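Local structure of CalS10 (Micromonospora echinospora, 6UK5) at residues Asp46-Ala51 with Ala117-Phe122; Ala50-Ala55 with His144-Gly149; Thr123-Leu128 with Ala132-Ala137; Ala235-Trp240 with Leu246-Arg251. The protein binds S-adenosylmethionine and probably acts as the amino-pentose methyltransferase of calicheamicin biosynthesis. All blocks are in the same frame, centred on the assembly; numbering follows the deposited sequence.

Contact 1: Asp46-Ala51 with Ala117-Phe122. With SAM (S-adenosylmethionine), chain D.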
# COMPACT_ATOMS: atom_id res chain seq x y z
N ASP A 46 8.66 -9.74 -33.48
CA ASP A 46 9.52 -9.26 -34.57
C ASP A 46 10.72 -10.17 -34.77
O ASP A 46 11.11 -10.46 -35.91
CB ASP A 46 9.97 -7.83 -34.29
CG ASP A 46 8.84 -6.82 -34.40
OD1 ASP A 46 7.75 -7.20 -34.88
OD2 ASP A 46 9.04 -5.66 -34.00
N ARG A 47 11.34 -10.63 -33.68
CA ARG A 47 12.54 -11.44 -33.79
C ARG A 47 12.22 -12.84 -34.30
O ARG A 47 13.00 -13.41 -35.07
CB ARG A 47 13.25 -11.52 -32.44
CG ARG A 47 14.01 -10.27 -32.06
CD ARG A 47 14.53 -10.36 -30.64
NE ARG A 47 14.51 -9.05 -29.99
CZ ARG A 47 15.54 -8.22 -29.93
NH1 ARG A 47 16.71 -8.54 -30.47
NH2 ARG A 47 15.40 -7.05 -29.31
N ILE A 48 11.10 -13.40 -33.87
CA ILE A 48 10.66 -14.68 -34.42
C ILE A 48 10.53 -14.58 -35.93
O ILE A 48 10.93 -15.48 -36.67
CB ILE A 48 9.34 -15.13 -33.76
CG1 ILE A 48 9.57 -15.43 -32.28
CG2 ILE A 48 8.80 -16.36 -34.47
CD1 ILE A 48 8.30 -15.46 -31.46
N ARG A 49 9.98 -13.46 -36.41
CA ARG A 49 9.85 -13.26 -37.85
C ARG A 49 11.22 -13.13 -38.51
O ARG A 49 11.40 -13.56 -39.65
CB ARG A 49 9.01 -12.02 -38.13
CG ARG A 49 7.57 -12.13 -37.65
CD ARG A 49 6.83 -13.19 -38.42
NE ARG A 49 5.41 -13.22 -38.10
CZ ARG A 49 4.54 -14.02 -38.69
NH1 ARG A 49 4.94 -14.87 -39.63
NH2 ARG A 49 3.26 -13.99 -38.34
N ALA A 50 12.18 -12.52 -37.81
CA ALA A 50 13.54 -12.45 -38.33
C ALA A 50 14.10 -13.85 -38.60
O ALA A 50 14.58 -14.13 -39.71
CB ALA A 50 14.44 -11.70 -37.35
N ALA A 51 14.03 -14.73 -37.60
CA ALA A 51 14.58 -16.07 -37.74
C ALA A 51 13.67 -17.02 -38.52
O ALA A 51 14.17 -17.99 -39.09
CB ALA A 51 14.86 -16.67 -36.36
N ALA A 117 7.36 -21.62 -33.06
CA ALA A 117 8.08 -20.88 -32.03
C ALA A 117 7.51 -21.25 -30.67
O ALA A 117 6.30 -21.46 -30.53
CB ALA A 117 7.97 -19.37 -32.25
N VAL A 118 8.39 -21.35 -29.67
CA VAL A 118 8.00 -21.61 -28.29
C VAL A 118 8.70 -20.58 -27.41
O VAL A 118 9.92 -20.44 -27.47
CB VAL A 118 8.38 -23.04 -27.85
CG1 VAL A 118 8.05 -23.24 -26.38
CG2 VAL A 118 7.68 -24.07 -28.72
N THR A 119 7.93 -19.86 -26.60
CA THR A 119 8.47 -18.81 -25.75
C THR A 119 8.32 -19.18 -24.29
O THR A 119 7.40 -19.92 -23.90
CB THR A 119 7.79 -17.46 -26.01
OG1 THR A 119 6.44 -17.50 -25.51
CG2 THR A 119 7.76 -17.14 -27.50
N CYS A 120 9.23 -18.66 -23.47
CA CYS A 120 9.28 -18.91 -22.03
C CYS A 120 9.86 -17.63 -21.41
O CYS A 120 11.08 -17.48 -21.32
CB CYS A 120 10.12 -20.13 -21.69
SG CYS A 120 9.95 -20.72 -19.98
N LEU A 121 8.98 -16.73 -21.00
CA LEU A 121 9.36 -15.35 -20.73
C LEU A 121 9.11 -14.99 -19.27
O LEU A 121 8.40 -15.67 -18.53
CB LEU A 121 8.58 -14.39 -21.64
CG LEU A 121 8.48 -14.80 -23.11
CD1 LEU A 121 7.42 -13.98 -23.84
CD2 LEU A 121 9.83 -14.69 -23.81
N PHE A 122 9.73 -13.87 -18.87
CA PHE A 122 9.63 -13.34 -17.51
C PHE A 122 10.15 -14.35 -16.48
O PHE A 122 9.53 -14.58 -15.44
CB PHE A 122 8.20 -12.90 -17.19
CG PHE A 122 8.09 -11.85 -16.10
CD1 PHE A 122 9.18 -11.09 -15.72
CD2 PHE A 122 6.87 -11.61 -15.48
CE1 PHE A 122 9.07 -10.13 -14.74
CE2 PHE A 122 6.75 -10.65 -14.49
CZ PHE A 122 7.85 -9.91 -14.12
N SAM D . 4.67 -15.49 -19.20
CA SAM D . 4.22 -15.17 -17.88
C SAM D . 4.04 -13.63 -17.68
O SAM D . 4.96 -12.87 -18.08
OXT SAM D . 2.99 -13.27 -17.12
CB SAM D . 5.19 -15.72 -16.84
CG SAM D . 4.46 -15.82 -15.51
SD SAM D . 5.75 -15.92 -14.26
CE SAM D . 4.84 -15.39 -12.81
C5' SAM D . 5.99 -17.70 -13.88
C4' SAM D . 4.89 -18.69 -14.27
O4' SAM D . 5.48 -19.99 -14.46
C3' SAM D . 3.78 -18.86 -13.22
O3' SAM D . 2.55 -18.32 -13.69
C2' SAM D . 3.67 -20.39 -13.02
O2' SAM D . 2.32 -20.83 -13.11
C1' SAM D . 4.51 -20.96 -14.16
N9 SAM D . 5.20 -22.20 -13.84
C8 SAM D . 6.11 -22.42 -12.83
N7 SAM D . 6.63 -23.62 -12.83
C5 SAM D . 6.03 -24.24 -13.91
C6 SAM D . 6.16 -25.53 -14.46
N6 SAM D . 6.95 -26.48 -13.95
N1 SAM D . 5.44 -25.82 -15.57
C2 SAM D . 4.64 -24.88 -16.07
N3 SAM D . 4.42 -23.64 -15.63
C4 SAM D . 5.15 -23.38 -14.54
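I48 and A117 join helix 37-51 to strand 115-120, a helix-on-sheet contact of the Rossmann-like fold of class I S-adenosylmethionine-dependent methyltransferases. The tight part is small, wholly apolar and buried. I48 holds CG1 beside its backbone N (chi1 -66°) and CG2 on the carbonyl side, and both branches straddle the one methyl of A117: I48 CG2 lies 3.8 Å from A117 CB, and I48 CD1 reaches the same CB at 4.0 Å. One step along the strand face, I48 CD1 comes more loosely to T119 CG2, at 4.3 Å. L58 of the adjacent strand 57-61 touches I48, A117 and T119, closing the cluster from the side. T119 turns its methyl to the isoleucine while its hydroxyl is hydrogen-bonded to D60 OD1, which satisfies the polar branch inside the core. The loose side is the outer helix face, where A50 and D46 are exposed and D46 forms a salt bridge with R75. R47 NE forms a salt bridge with D43 OD1, and its side chain packs on W240. V118 points to the other face of the sheet. Beyond the strand the chain enters the cofactor pocket: the F122 ring presents its edge, near the ring plane, to the SAM carboxylate, F122 N is hydrogen-bonded to E154 OE1, and L121 O lies 3.6 Å from SAM CB.

Contact 2: Ala50-Ala55 with His144-Gly149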
# COMPACT_ATOMS: atom_id res chain seq x y z
N ALA A 50 12.18 -12.52 -37.81
CA ALA A 50 13.54 -12.45 -38.33
C ALA A 50 14.10 -13.85 -38.60
O ALA A 50 14.58 -14.13 -39.71
CB ALA A 50 14.44 -11.70 -37.35
N ALA A 51 14.03 -14.73 -37.60
CA ALA A 51 14.58 -16.07 -37.74
C ALA A 51 13.67 -17.02 -38.52
O ALA A 51 14.17 -17.99 -39.09
CB ALA A 51 14.86 -16.67 -36.36
N ARG A 52 12.37 -16.76 -38.55
CA ARG A 52 11.40 -17.65 -39.19
C ARG A 52 10.33 -16.79 -39.82
O ARG A 52 9.24 -16.59 -39.26
CB ARG A 52 10.82 -18.65 -38.18
CG ARG A 52 10.36 -19.97 -38.79
CD ARG A 52 10.11 -21.01 -37.69
NE ARG A 52 9.58 -22.27 -38.20
CZ ARG A 52 10.29 -23.18 -38.86
NH1 ARG A 52 11.57 -22.97 -39.12
NH2 ARG A 52 9.72 -24.30 -39.26
N PRO A 53 10.60 -16.23 -41.01
CA PRO A 53 9.64 -15.30 -41.63
C PRO A 53 8.23 -15.85 -41.76
O PRO A 53 7.27 -15.07 -41.76
CB PRO A 53 10.27 -15.03 -43.00
CG PRO A 53 11.73 -15.26 -42.80
CD PRO A 53 11.84 -16.36 -41.79
N ASP A 54 8.07 -17.17 -41.88
CA ASP A 54 6.78 -17.79 -42.11
C ASP A 54 6.11 -18.28 -40.83
O ASP A 54 5.09 -18.97 -40.90
CB ASP A 54 6.93 -18.95 -43.09
CG ASP A 54 7.55 -18.53 -44.41
OD1 ASP A 54 7.26 -17.40 -44.87
OD2 ASP A 54 8.33 -19.32 -44.97
N ALA A 55 6.66 -17.94 -39.66
CA ALA A 55 6.12 -18.42 -38.40
C ALA A 55 4.62 -18.20 -38.31
O ALA A 55 4.13 -17.11 -38.59
CB ALA A 55 6.83 -17.72 -37.24
N HIS A 144 8.76 -29.71 -29.09
CA HIS A 144 7.57 -29.12 -29.69
C HIS A 144 7.90 -28.12 -30.79
O HIS A 144 7.00 -27.42 -31.27
CB HIS A 144 6.74 -28.44 -28.59
CG HIS A 144 6.07 -29.41 -27.67
ND1 HIS A 144 6.75 -30.08 -26.67
CD2 HIS A 144 4.78 -29.82 -27.59
CE1 HIS A 144 5.91 -30.87 -26.03
NE2 HIS A 144 4.71 -30.73 -26.56
N LEU A 145 9.16 -28.04 -31.20
CA LEU A 145 9.58 -27.17 -32.29
C LEU A 145 9.74 -27.95 -33.58
O LEU A 145 10.31 -29.04 -33.60
CB LEU A 145 10.91 -26.48 -31.96
CG LEU A 145 10.86 -25.31 -30.98
CD1 LEU A 145 12.26 -24.85 -30.65
CD2 LEU A 145 10.03 -24.17 -31.55
N ALA A 146 9.22 -27.38 -34.67
CA ALA A 146 9.53 -27.89 -35.99
C ALA A 146 10.97 -27.54 -36.35
O ALA A 146 11.59 -26.69 -35.71
CB ALA A 146 8.57 -27.31 -37.03
N PRO A 147 11.54 -28.20 -37.36
CA PRO A 147 12.91 -27.86 -37.77
C PRO A 147 13.00 -26.38 -38.15
O PRO A 147 12.13 -25.84 -38.83
CB PRO A 147 13.17 -28.77 -38.97
CG PRO A 147 12.17 -29.87 -38.85
CD PRO A 147 10.97 -29.28 -38.19
N GLY A 148 14.07 -25.74 -37.70
CA GLY A 148 14.19 -24.30 -37.81
C GLY A 148 13.35 -23.52 -36.83
O GLY A 148 13.42 -22.29 -36.82
N GLY A 149 12.54 -24.20 -36.02
CA GLY A 149 11.72 -23.51 -35.04
C GLY A 149 12.55 -22.66 -34.10
O GLY A 149 13.74 -22.89 -33.88
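R52 reaches the 146-149 turn on a nearly straight side chain: chi1 of -152° swings CG opposite the backbone N, CG to NE runs extended, and a last twist (chi4 74°) turns the guanidinium out of line with the chain. R52 is the first residue to leave helix 37-51 and opens a type I turn closed by A55 N on R52 O. Its target is a type II turn, A146 to G149, held by a 2.7 Å bond from G149 N to A146 O. R52 NH2 gives P147 O a weak hydrogen bond of 2.9 Å, bent to 120° at the hydrogen. G149 N lies over one face of the guanidinium, 3.5 Å from its plane but nearer its margin than its middle, while A146 CB touches R52 NH2 at 3.9 Å. G148, at positive phi, brings its peptide beside the arginine without a side chain between them. The stronger partner is D116 on strand 115-120, in a salt bridge with R52 NE. With a methionine in place of the arginine, D116 would probably lose its charged mate and P147 O this donor. The contact lies at the surface, away from the cofactor pocket, and ties the helix end to the corner before strand 149-153. Its chemistry suggests that the arginine is probably anchored mainly by the D116 charge, with the turn carbonyl as a lesser, poorly aligned acceptor.

Contact 3: Thr123-Leu128 with Ala132-Ala137. With SAM (S-adenosylmethionine), chain D.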
# COMPACT_ATOMS: atom_id res chain seq x y z
N THR A 123 11.30 -14.95 -16.78
CA THR A 123 12.02 -15.81 -15.83
C THR A 123 11.19 -17.00 -15.39
O THR A 123 11.32 -17.48 -14.26
CB THR A 123 12.48 -15.02 -14.60
OG1 THR A 123 11.36 -14.76 -13.74
CG2 THR A 123 13.12 -13.70 -15.02
N ALA A 124 10.31 -17.50 -16.27
CA ALA A 124 9.45 -18.62 -15.89
C ALA A 124 10.26 -19.88 -15.62
O ALA A 124 9.96 -20.63 -14.69
CB ALA A 124 8.41 -18.87 -16.99
N VAL A 125 11.30 -20.12 -16.42
CA VAL A 125 12.09 -21.34 -16.26
C VAL A 125 12.82 -21.36 -14.93
O VAL A 125 13.13 -22.43 -14.40
CB VAL A 125 13.07 -21.49 -17.44
CG1 VAL A 125 14.26 -20.55 -17.25
CG2 VAL A 125 13.55 -22.93 -17.55
N ASN A 126 13.11 -20.19 -14.36
CA ASN A 126 13.89 -20.12 -13.13
C ASN A 126 13.06 -20.38 -11.88
O ASN A 126 13.58 -20.22 -10.77
CB ASN A 126 14.58 -18.77 -13.04
CG ASN A 126 15.48 -18.51 -14.23
OD1 ASN A 126 15.07 -17.86 -15.20
ND2 ASN A 126 16.70 -19.03 -14.18
N PHE A 127 11.80 -20.78 -12.03
CA PHE A 127 11.01 -21.31 -10.93
C PHE A 127 11.25 -22.80 -10.73
O PHE A 127 10.68 -23.39 -9.80
CB PHE A 127 9.52 -21.03 -11.14
CG PHE A 127 9.15 -19.61 -10.88
CD1 PHE A 127 8.82 -19.20 -9.60
CD2 PHE A 127 9.16 -18.67 -11.90
CE1 PHE A 127 8.49 -17.88 -9.34
CE2 PHE A 127 8.83 -17.35 -11.65
CZ PHE A 127 8.49 -16.96 -10.37
N LEU A 128 12.05 -23.41 -11.59
CA LEU A 128 12.55 -24.76 -11.37
C LEU A 128 13.75 -24.70 -10.43
O LEU A 128 14.44 -23.68 -10.33
CB LEU A 128 12.93 -25.39 -12.71
CG LEU A 128 11.84 -25.25 -13.77
CD1 LEU A 128 12.30 -25.75 -15.13
CD2 LEU A 128 10.59 -26.02 -13.34
N ALA A 132 18.96 -30.01 -13.63
CA ALA A 132 18.36 -31.13 -14.34
C ALA A 132 16.94 -30.82 -14.77
O ALA A 132 16.50 -31.27 -15.83
CB ALA A 132 18.39 -32.38 -13.46
N GLU A 133 16.20 -30.04 -13.97
CA GLU A 133 14.82 -29.72 -14.31
C GLU A 133 14.77 -28.75 -15.49
O GLU A 133 13.97 -28.92 -16.41
CB GLU A 133 14.10 -29.16 -13.09
CG GLU A 133 13.81 -30.21 -12.02
CD GLU A 133 13.02 -29.66 -10.85
OE1 GLU A 133 12.91 -28.43 -10.71
OE2 GLU A 133 12.50 -30.47 -10.05
N MET A 134 15.62 -27.72 -15.47
CA MET A 134 15.67 -26.78 -16.58
C MET A 134 16.04 -27.48 -17.88
O MET A 134 15.50 -27.16 -18.94
CB MET A 134 16.67 -25.67 -16.27
CG MET A 134 16.95 -24.72 -17.42
SD MET A 134 18.31 -25.29 -18.48
CE MET A 134 19.68 -25.21 -17.33
N ARG A 135 16.96 -28.45 -17.82
CA ARG A 135 17.34 -29.17 -19.03
C ARG A 135 16.19 -30.03 -19.55
O ARG A 135 16.04 -30.18 -20.77
CB ARG A 135 18.56 -30.05 -18.76
CG ARG A 135 19.83 -29.26 -18.47
CD ARG A 135 20.92 -30.16 -17.90
NE ARG A 135 21.24 -31.26 -18.81
CZ ARG A 135 22.22 -31.25 -19.71
NH1 ARG A 135 23.00 -30.19 -19.85
NH2 ARG A 135 22.41 -32.31 -20.49
N ALA A 136 15.37 -30.58 -18.66
CA ALA A 136 14.18 -31.30 -19.10
C ALA A 136 13.17 -30.34 -19.72
O ALA A 136 12.57 -30.64 -20.76
CB ALA A 136 13.55 -32.05 -17.93
N ALA A 137 12.98 -29.17 -19.10
CA ALA A 137 12.10 -28.15 -19.67
C ALA A 137 12.59 -27.72 -21.04
O ALA A 137 11.85 -27.76 -22.03
CB ALA A 137 12.02 -26.96 -18.72
N SAM D . 4.67 -15.49 -19.20
CA SAM D . 4.22 -15.17 -17.88
C SAM D . 4.04 -13.63 -17.68
O SAM D . 4.96 -12.87 -18.08
OXT SAM D . 2.99 -13.27 -17.12
CB SAM D . 5.19 -15.72 -16.84
CG SAM D . 4.46 -15.82 -15.51
SD SAM D . 5.75 -15.92 -14.26
CE SAM D . 4.84 -15.39 -12.81
C5' SAM D . 5.99 -17.70 -13.88
C4' SAM D . 4.89 -18.69 -14.27
O4' SAM D . 5.48 -19.99 -14.46
C3' SAM D . 3.78 -18.86 -13.22
O3' SAM D . 2.55 -18.32 -13.69
C2' SAM D . 3.67 -20.39 -13.02
O2' SAM D . 2.32 -20.83 -13.11
C1' SAM D . 4.51 -20.96 -14.16
N9 SAM D . 5.20 -22.20 -13.84
C8 SAM D . 6.11 -22.42 -12.83
N7 SAM D . 6.63 -23.62 -12.83
C5 SAM D . 6.03 -24.24 -13.91
C6 SAM D . 6.16 -25.53 -14.46
N6 SAM D . 6.95 -26.48 -13.95
N1 SAM D . 5.44 -25.82 -15.57
C2 SAM D . 4.64 -24.88 -16.07
N3 SAM D . 4.42 -23.64 -15.63
C4 SAM D . 5.15 -23.38 -14.54
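The E133 carboxylate lies against L128 across the contact, while the F127 ring on the same loop as L128 faces the cofactor. The segments belong to a beta-alpha-beta crossover of the Rossmann-like fold, in which helix 131-143 links the parallel strands 115-120 and 149-153. E133 OE1 lies 3.6 Å from L128 CB and accepts a hydrogen bond from G129 N, which holds the carboxylate beside the loop. A124 O sits at the F127 ring edge, in its plane; SAM C5' approaches obliquely, 3.6 Å from F127 CE2, and F18 adds an edge-to-face ring pair. The rest of the packing is apolar. V125 keeps CG1 between its backbone N and carbonyl carbon (chi1 77°), which sends CG2 to M134 CG at 3.8 Å. The two side chains cross at a slant, and M134 bends on to reach F218 and A226. L128 splits its branches between helix and ligand: CD1 fits over the first helical turns, 3.8 Å from both M134 CA and A137 CB, and M106 touches A137 beyond. The other branch enters the adenine end of the pocket, with L128 CD2 at 3.7 Å from SAM N6.

Contact 4: Ala235-Trp240 with Leu246-Arg251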
# COMPACT_ATOMS: atom_id res chain seq x y z
N ALA A 235 21.82 -18.52 -29.10
CA ALA A 235 22.41 -17.19 -29.14
C ALA A 235 21.79 -16.37 -28.03
O ALA A 235 20.69 -16.66 -27.56
CB ALA A 235 22.21 -16.52 -30.50
N TYR A 236 22.50 -15.32 -27.60
CA TYR A 236 22.07 -14.52 -26.47
C TYR A 236 22.00 -13.05 -26.87
O TYR A 236 22.95 -12.51 -27.44
CB TYR A 236 23.02 -14.70 -25.28
CG TYR A 236 22.66 -13.84 -24.09
CD1 TYR A 236 21.53 -14.12 -23.33
CD2 TYR A 236 23.44 -12.75 -23.73
CE1 TYR A 236 21.19 -13.34 -22.25
CE2 TYR A 236 23.11 -11.96 -22.65
CZ TYR A 236 21.98 -12.26 -21.91
OH TYR A 236 21.65 -11.47 -20.82
N VAL A 237 20.87 -12.41 -26.55
CA VAL A 237 20.65 -11.00 -26.81
C VAL A 237 20.84 -10.21 -25.52
O VAL A 237 20.07 -10.38 -24.56
CB VAL A 237 19.26 -10.75 -27.41
CG1 VAL A 237 19.00 -9.26 -27.55
CG2 VAL A 237 19.13 -11.44 -28.76
N GLU A 238 21.85 -9.35 -25.51
CA GLU A 238 22.12 -8.49 -24.36
C GLU A 238 20.97 -7.55 -24.05
O GLU A 238 20.28 -7.06 -24.95
CB GLU A 238 23.38 -7.66 -24.64
CG GLU A 238 24.68 -8.37 -24.44
CD GLU A 238 25.27 -8.01 -23.12
OE1 GLU A 238 26.43 -7.55 -23.12
OE2 GLU A 238 24.59 -8.18 -22.08
N GLY A 239 20.76 -7.30 -22.77
CA GLY A 239 19.89 -6.22 -22.34
C GLY A 239 18.42 -6.50 -22.55
O GLY A 239 17.73 -6.98 -21.65
N TRP A 240 17.95 -6.17 -23.75
CA TRP A 240 16.54 -6.33 -24.10
C TRP A 240 15.74 -5.31 -23.29
O TRP A 240 16.33 -4.47 -22.60
CB TRP A 240 16.09 -7.77 -23.84
CG TRP A 240 14.86 -8.15 -24.60
CD1 TRP A 240 14.67 -8.07 -25.95
CD2 TRP A 240 13.65 -8.68 -24.05
NE1 TRP A 240 13.41 -8.52 -26.27
CE2 TRP A 240 12.76 -8.90 -25.13
CE3 TRP A 240 13.22 -9.00 -22.76
CZ2 TRP A 240 11.48 -9.41 -24.95
CZ3 TRP A 240 11.95 -9.51 -22.58
CH2 TRP A 240 11.09 -9.71 -23.67
N LEU A 246 17.98 -11.99 -23.45
CA LEU A 246 17.07 -12.95 -24.06
C LEU A 246 17.88 -13.98 -24.83
O LEU A 246 18.70 -13.62 -25.67
CB LEU A 246 16.09 -12.23 -25.00
CG LEU A 246 14.71 -12.85 -25.25
CD1 LEU A 246 13.80 -12.65 -24.05
CD2 LEU A 246 14.12 -12.22 -26.50
N PHE A 247 17.64 -15.26 -24.55
CA PHE A 247 18.19 -16.34 -25.36
C PHE A 247 17.26 -16.61 -26.54
O PHE A 247 16.04 -16.68 -26.36
CB PHE A 247 18.38 -17.62 -24.54
CG PHE A 247 19.59 -17.59 -23.64
CD1 PHE A 247 20.87 -17.71 -24.18
CD2 PHE A 247 19.46 -17.43 -22.28
CE1 PHE A 247 21.98 -17.68 -23.36
CE2 PHE A 247 20.57 -17.41 -21.45
CZ PHE A 247 21.83 -17.53 -22.00
N VAL A 248 17.84 -16.74 -27.73
CA VAL A 248 17.11 -17.09 -28.94
C VAL A 248 17.86 -18.24 -29.60
O VAL A 248 18.99 -18.06 -30.07
CB VAL A 248 16.97 -15.90 -29.90
CG1 VAL A 248 16.23 -16.33 -31.16
CG2 VAL A 248 16.24 -14.75 -29.23
N ALA A 249 17.23 -19.41 -29.63
CA ALA A 249 17.84 -20.62 -30.18
C ALA A 249 16.95 -21.16 -31.29
O ALA A 249 15.76 -20.85 -31.37
CB ALA A 249 18.04 -21.68 -29.09
N THR A 250 17.55 -21.98 -32.15
CA THR A 250 16.84 -22.58 -33.28
C THR A 250 17.08 -24.08 -33.31
O THR A 250 18.17 -24.56 -32.99
CB THR A 250 17.25 -21.93 -34.61
OG1 THR A 250 18.68 -21.99 -34.77
CG2 THR A 250 16.78 -20.48 -34.68
N ARG A 251 16.03 -24.80 -33.71
CA ARG A 251 15.98 -26.26 -33.67
C ARG A 251 16.50 -26.85 -34.97
O ARG A 251 15.80 -26.88 -35.98
CB ARG A 251 14.54 -26.71 -33.41
CG ARG A 251 14.29 -28.21 -33.46
CD ARG A 251 15.09 -29.02 -32.46
NE ARG A 251 15.51 -30.29 -33.05
CZ ARG A 251 14.76 -31.39 -33.09
NH1 ARG A 251 13.55 -31.41 -32.55
NH2 ARG A 251 15.24 -32.49 -33.66
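A235 O takes two neighbouring groups of the facing strand: V248 N donates a straight hydrogen bond to it (2.9 Å, 165° at the hydrogen), and beside it F247 CA makes a CA-H...O contact at 3.3 Å. The donor V248 N is tilted out of the carbonyl plane. Next along this antiparallel hairpin, V237 and L246 form a hydrogen-bonded pair, with V237 N to L246 O at 2.6 Å and L246 N returning to V237 O. Y236 and F247 are the non-hydrogen-bonded pair between them, and their rings make an edge-to-face stack with planes at 52° and centroids 4.8 Å apart. Y236 CD1 stands 3.5 Å above the F247 plane, over the ring centre. Cut back to an alanine, F247 would probably no longer offer Y236 CD1 a ring face, and a gap would be likely beside Y223. On the other face, L246 turns CG away from its backbone N (chi1 -152°) and lays its methyls over one face of the W240 indole: L246 CD1 lies 3.7 Å from the centroid of the six-membered ring, almost on its normal, as a CH-pi contact, while CD2 touches the NE1 side. The hairpin finishes one edge of the seven-stranded sheet. Strand 246-251 runs antiparallel beside 149-153, helix 37-51 meets W240 through E40, V44 and R47, and R220 and Y223 of helix 220-229 cover F247.

In the fold
Contacts 1 and 2 share the end of helix 37-51, with centres 9 Å apart, and touch where I48 CG2 meets A55 CB at 3.7 Å. Contact 4 lies equally near contact 1: R47 NH2 packs 3.6 Å from W240 CD1. It also meets contact 2 at the turn leading into strand 149-153, where G148 N to R251 O, 2.7 Å, is a probable hydrogen bond. Contact 3 stands apart, its centre 18 Å from that of contact 1, although C120 SG touches V125 N as one segment follows the other. Contacts 1 and 3 both reach SAM, at its methionine part and at its ribose and adenine respectively. The W240 side chain stays about 9 Å from the ligand, and contact 2 lies away from it.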